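Local coordinates for fructuronate-tagaturonate epimerase UxaE from Cohnella laeviribosi in complex with 1 glycerol (Cohnella laeviribosi, PDB 6IL9), which probably interconverts fructuronate and tagaturonate by epimerisation, as a zinc-binding TIM-barrel enzyme of the tagaturonate epimerase family, at residues 367-379 with 435-447. Numbering follows the deposited sequence.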
loop_
_atom_site.group_PDB
_atom_site.type_symbol
_atom_site.label_atom_id
_atom_site.label_comp_id
_atom_site.label_asym_id
_atom_site.label_seq_id
_atom_site.Cartn_x
_atom_site.Cartn_y
_atom_site.Cartn_z
ATOM N N THR A 367 -2.933 -0.625 -3.240
ATOM C CA THR A 367 -2.509 0.323 -4.263
ATOM C C THR A 367 -1.376 1.175 -3.710
ATOM O O THR A 367 -1.209 1.316 -2.489
ATOM C CB THR A 367 -3.642 1.267 -4.716
ATOM O OG1 THR A 367 -3.865 2.265 -3.708
ATOM C CG2 THR A 367 -4.931 0.503 -4.978
ATOM N N ALA A 368 -0.603 1.764 -4.625
ATOM C CA ALA A 368 0.379 2.775 -4.237
ATOM C C ALA A 368 0.759 3.628 -5.442
ATOM O O ALA A 368 0.445 4.822 -5.487
ATOM C CB ALA A 368 1.615 2.119 -3.615
ATOM N N GLY A 369 1.401 3.016 -6.440
ATOM C CA GLY A 369 1.914 3.786 -7.561
ATOM C C GLY A 369 0.848 4.481 -8.389
ATOM O O GLY A 369 1.120 5.510 -9.018
ATOM N N THR A 370 -0.374 3.939 -8.411
ATOM C CA THR A 370 -1.428 4.589 -9.185
ATOM C C THR A 370 -1.734 5.977 -8.641
ATOM O O THR A 370 -2.166 6.858 -9.388
ATOM C CB THR A 370 -2.697 3.735 -9.201
ATOM O OG1 THR A 370 -3.462 4.023 -10.380
ATOM C CG2 THR A 370 -3.568 3.983 -7.956
ATOM N N ASN A 371 -1.487 6.195 -7.351
ATOM C CA ASN A 371 -1.711 7.505 -6.757
ATOM C C ASN A 371 -0.623 8.491 -7.166
ATOM O O ASN A 371 -0.888 9.696 -7.305
ATOM C CB ASN A 371 -1.807 7.328 -5.239
ATOM C CG ASN A 371 -2.896 6.341 -4.856
ATOM O OD1 ASN A 371 -4.056 6.522 -5.230
ATOM N ND2 ASN A 371 -2.533 5.284 -4.140
ATOM N N TRP A 372 0.594 7.982 -7.389
ATOM C CA TRP A 372 1.657 8.774 -7.994
ATOM C C TRP A 372 1.342 9.074 -9.459
ATOM O O TRP A 372 1.565 10.193 -9.933
ATOM C CB TRP A 372 2.986 8.018 -7.829
ATOM C CG TRP A 372 3.975 8.090 -8.956
ATOM C CD1 TRP A 372 4.223 7.123 -9.903
ATOM C CD2 TRP A 372 4.896 9.152 -9.221
ATOM N NE1 TRP A 372 5.219 7.537 -10.755
ATOM C CE2 TRP A 372 5.659 8.774 -10.349
ATOM C CE3 TRP A 372 5.155 10.384 -8.611
ATOM C CZ2 TRP A 372 6.658 9.597 -10.889
ATOM C CZ3 TRP A 372 6.151 11.193 -9.141
ATOM C CH2 TRP A 372 6.882 10.799 -10.276
ATOM N N LEU A 373 0.788 8.102 -10.190
ATOM C CA LEU A 373 0.479 8.380 -11.588
ATOM C C LEU A 373 -0.625 9.425 -11.727
ATOM O O LEU A 373 -0.641 10.174 -12.709
ATOM C CB LEU A 373 0.087 7.093 -12.325
ATOM C CG LEU A 373 1.207 6.096 -12.613
ATOM C CD1 LEU A 373 0.661 4.902 -13.407
ATOM C CD2 LEU A 373 2.384 6.733 -13.368
ATOM N N GLU A 374 -1.555 9.505 -10.767
ATOM C CA GLU A 374 -2.541 10.582 -10.832
ATOM C C GLU A 374 -1.900 11.944 -10.609
ATOM O O GLU A 374 -2.359 12.940 -11.176
ATOM C CB GLU A 374 -3.650 10.366 -9.812
ATOM C CG GLU A 374 -4.597 9.231 -10.180
ATOM C CD GLU A 374 -5.237 9.393 -11.548
ATOM O OE1 GLU A 374 -5.604 10.533 -11.934
ATOM O OE2 GLU A 374 -5.386 8.360 -12.243
ATOM N N ALA A 375 -0.848 12.006 -9.794
ATOM C CA ALA A 375 -0.116 13.262 -9.642
ATOM C C ALA A 375 0.614 13.619 -10.931
ATOM O O ALA A 375 0.613 14.785 -11.360
ATOM C CB ALA A 375 0.864 13.157 -8.467
ATOM N N VAL A 376 1.225 12.620 -11.574
ATOM C CA VAL A 376 1.865 12.845 -12.867
ATOM C C VAL A 376 0.847 13.339 -13.887
ATOM O O VAL A 376 1.130 14.249 -14.680
ATOM C CB VAL A 376 2.568 11.561 -13.348
ATOM C CG1 VAL A 376 3.051 11.733 -14.800
ATOM C CG2 VAL A 376 3.743 11.218 -12.443
ATOM N N ARG A 377 -0.357 12.758 -13.875
ATOM C CA ARG A 377 -1.404 13.206 -14.787
ATOM C C ARG A 377 -1.738 14.681 -14.568
ATOM O O ARG A 377 -1.952 15.424 -15.531
ATOM C CB ARG A 377 -2.650 12.340 -14.614
ATOM C CG ARG A 377 -3.663 12.510 -15.720
ATOM C CD ARG A 377 -5.046 12.071 -15.259
ATOM N NE ARG A 377 -5.138 10.669 -14.838
ATOM C CZ ARG A 377 -5.255 9.634 -15.670
ATOM N NH1 ARG A 377 -5.252 9.823 -16.982
ATOM N NH2 ARG A 377 -5.362 8.403 -15.188
ATOM N N ILE A 378 -1.775 15.129 -13.310
ATOM C CA ILE A 378 -2.001 16.552 -13.055
ATOM C C ILE A 378 -0.887 17.390 -13.676
ATOM O O ILE A 378 -1.139 18.471 -14.228
ATOM C CB ILE A 378 -2.120 16.816 -11.543
ATOM C CG1 ILE A 378 -3.397 16.189 -10.986
ATOM C CG2 ILE A 378 -2.063 18.336 -11.257
ATOM C CD1 ILE A 378 -4.666 16.708 -11.582
ATOM N N VAL A 379 0.361 16.924 -13.574
ATOM C CA VAL A 379 1.478 17.657 -14.171
ATOM C C VAL A 379 1.325 17.708 -15.687
ATOM O O VAL A 379 1.516 18.758 -16.316
ATOM C CB VAL A 379 2.826 17.034 -13.755
ATOM C CG1 VAL A 379 3.985 17.698 -14.507
ATOM C CG2 VAL A 379 3.033 17.163 -12.256
ATOM N N ARG A 435 2.130 4.522 -18.985
ATOM C CA ARG A 435 1.841 4.395 -17.556
ATOM C C ARG A 435 2.935 3.609 -16.841
ATOM O O ARG A 435 3.406 4.010 -15.770
ATOM C CB ARG A 435 0.475 3.740 -17.331
ATOM C CG ARG A 435 -0.693 4.708 -17.491
ATOM C CD ARG A 435 -2.023 4.025 -17.209
ATOM N NE ARG A 435 -2.188 3.646 -15.803
ATOM C CZ ARG A 435 -2.560 4.481 -14.838
ATOM N NH1 ARG A 435 -2.803 5.754 -15.125
ATOM N NH2 ARG A 435 -2.687 4.042 -13.580
ATOM N N GLN A 436 3.365 2.482 -17.422
ATOM C CA GLN A 436 4.408 1.702 -16.759
ATOM C C GLN A 436 5.728 2.461 -16.718
ATOM O O GLN A 436 6.468 2.378 -15.729
ATOM C CB GLN A 436 4.589 0.362 -17.462
ATOM C CG GLN A 436 3.369 -0.534 -17.309
ATOM C CD GLN A 436 3.698 -1.975 -17.597
ATOM O OE1 GLN A 436 4.319 -2.286 -18.616
ATOM N NE2 GLN A 436 3.295 -2.868 -16.707
ATOM N N LEU A 437 6.024 3.210 -17.782
ATOM C CA LEU A 437 7.249 3.997 -17.845
ATOM C C LEU A 437 7.327 4.962 -16.673
ATOM O O LEU A 437 8.357 5.050 -15.997
ATOM C CB LEU A 437 7.291 4.760 -19.167
ATOM C CG LEU A 437 8.346 5.854 -19.317
ATOM C CD1 LEU A 437 9.725 5.213 -19.409
ATOM C CD2 LEU A 437 8.046 6.719 -20.543
ATOM N N LEU A 438 6.237 5.691 -16.421
ATOM C CA LEU A 438 6.226 6.668 -15.333
ATOM C C LEU A 438 6.019 6.008 -13.972
ATOM O O LEU A 438 6.521 6.519 -12.962
ATOM C CB LEU A 438 5.141 7.724 -15.590
ATOM C CG LEU A 438 5.522 8.965 -16.423
ATOM C CD1 LEU A 438 6.531 9.823 -15.693
ATOM C CD2 LEU A 438 6.064 8.596 -17.820
ATOM N N HIS A 439 5.313 4.872 -13.924
ATOM C CA HIS A 439 5.001 4.228 -12.645
ATOM C C HIS A 439 6.283 3.826 -11.935
ATOM O O HIS A 439 6.477 4.124 -10.754
ATOM C CB HIS A 439 4.115 2.995 -12.899
ATOM C CG HIS A 439 3.524 2.370 -11.665
ATOM N ND1 HIS A 439 4.288 1.864 -10.631
ATOM C CD2 HIS A 439 2.232 2.130 -11.329
ATOM C CE1 HIS A 439 3.494 1.359 -9.703
ATOM N NE2 HIS A 439 2.240 1.504 -10.103
ATOM N N ILE A 440 7.189 3.184 -12.671
ATOM C CA ILE A 440 8.325 2.491 -12.089
ATOM C C ILE A 440 9.526 3.412 -11.890
ATOM O O ILE A 440 10.416 3.091 -11.088
ATOM C CB ILE A 440 8.593 1.290 -13.018
ATOM C CG1 ILE A 440 7.750 0.083 -12.622
ATOM C CG2 ILE A 440 10.014 0.915 -13.119
ATOM C CD1 ILE A 440 6.302 0.245 -12.761
ATOM N N THR A 441 9.539 4.573 -12.545
ATOM C CA THR A 441 10.641 5.524 -12.470
ATOM C C THR A 441 10.415 6.602 -11.413
ATOM O O THR A 441 11.138 7.598 -11.405
ATOM C CB THR A 441 10.889 6.177 -13.839
ATOM O OG1 THR A 441 9.675 6.741 -14.360
ATOM C CG2 THR A 441 11.465 5.154 -14.854
ATOM N N TYR A 442 9.446 6.414 -10.509
ATOM C CA TYR A 442 9.157 7.438 -9.497
ATOM C C TYR A 442 10.392 7.781 -8.672
ATOM O O TYR A 442 10.641 8.960 -8.376
ATOM C CB TYR A 442 8.030 6.970 -8.573
ATOM C CG TYR A 442 8.412 5.797 -7.685
ATOM C CD1 TYR A 442 8.478 4.504 -8.188
ATOM C CD2 TYR A 442 8.736 5.989 -6.344
ATOM C CE1 TYR A 442 8.840 3.433 -7.377
ATOM C CE2 TYR A 442 9.098 4.927 -5.528
ATOM C CZ TYR A 442 9.154 3.654 -6.051
ATOM O OH TYR A 442 9.505 2.607 -5.237
ATOM N N GLY A 443 11.163 6.768 -8.273
ATOM C CA GLY A 443 12.315 7.021 -7.417
ATOM C C GLY A 443 13.411 7.769 -8.153
ATOM O O GLY A 443 13.960 8.752 -7.644
ATOM N N LEU A 444 13.722 7.327 -9.376
ATOM C CA LEU A 444 14.711 8.019 -10.203
ATOM C C LEU A 444 14.314 9.464 -10.472
ATOM O O LEU A 444 15.175 10.344 -10.557
ATOM C CB LEU A 444 14.877 7.299 -11.538
ATOM C CG LEU A 444 15.420 5.887 -11.551
ATOM C CD1 LEU A 444 15.136 5.299 -12.918
ATOM C CD2 LEU A 444 16.910 5.919 -11.252
ATOM N N LEU A 445 13.024 9.714 -10.694
ATOM C CA LEU A 445 12.571 11.069 -10.989
ATOM C C LEU A 445 12.606 11.944 -9.743
ATOM O O LEU A 445 13.077 13.090 -9.784
ATOM C CB LEU A 445 11.155 11.033 -11.566
ATOM C CG LEU A 445 11.037 10.504 -12.995
ATOM C CD1 LEU A 445 9.594 10.101 -13.317
ATOM C CD2 LEU A 445 11.513 11.557 -13.989
ATOM N N LEU A 446 12.097 11.416 -8.628
ATOM C CA LEU A 446 12.005 12.189 -7.390
ATOM C C LEU A 446 13.381 12.541 -6.849
ATOM O O LEU A 446 13.576 13.627 -6.285
ATOM C CB LEU A 446 11.220 11.392 -6.345
ATOM C CG LEU A 446 9.801 11.764 -5.904
ATOM C CD1 LEU A 446 9.191 12.938 -6.667
ATOM C CD2 LEU A 446 8.889 10.523 -5.929
ATOM N N GLN A 447 14.346 11.637 -6.990
ATOM C CA GLN A 447 15.672 11.875 -6.434
ATOM C C GLN A 447 16.637 12.500 -7.438
ATOM O O GLN A 447 17.786 12.770 -7.078
ATOM C CB GLN A 447 16.250 10.567 -5.881
ATOM C CG GLN A 447 15.327 9.882 -4.879
ATOM C CD GLN A 447 15.707 10.127 -3.424
ATOM O OE1 GLN A 447 15.534 11.230 -2.893
ATOM N NE2 GLN A 447 16.214 9.085 -2.766
HETATM O O HOH W 1 -3.457 6.541 -12.138
#
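With its chi1 swung to 143°, away from the staggered positions, Trp372 carries its indole from helix 369-382 into the bend between helices 435-440 and 442-446; on the opposing side Tyr442 points its CB from the backbone toward the indole, and its chi1 of 68° sends the phenol off to one side, where OH hydrogen-bonds Tyr405. This CB makes a CH-pi contact 3.7 Å from the centroid of the five-membered ring of Trp372, and Val376 CG2 covers the opposite face. Trp372 NE1 donates to Leu438 O at 2.8 Å with a nearly straight N-H (163°); the oxygen lies in the indole plane, yet the donor stands well above the plane of the carbonyl. The indole is thus a knob among Leu438, Tyr442, Leu445 and Leu446; the groups on its two faces and the bond at its edge limit its rotation. In this TIM barrel, helix 369-382 follows the eighth strand, 363-367, and the phosphoserine at position 346 takes the N-H groups of Ala368 and Thr370 and is hydrogen-bonded to His439 NE2. Gly369 CA approaches His439 NE2 to 3.4 Å, bringing the glycine backbone against the imidazole. Farther along, Leu373 CD1 sits centrally over one face of the Arg435 guanidinium, 3.5 Å from CZ, while CD2 reaches Leu438 CB at 3.7 Å. Asp347 forms a salt bridge with Arg435 NH2, whose water partner also donates to Thr370 O and Glu374 OE2.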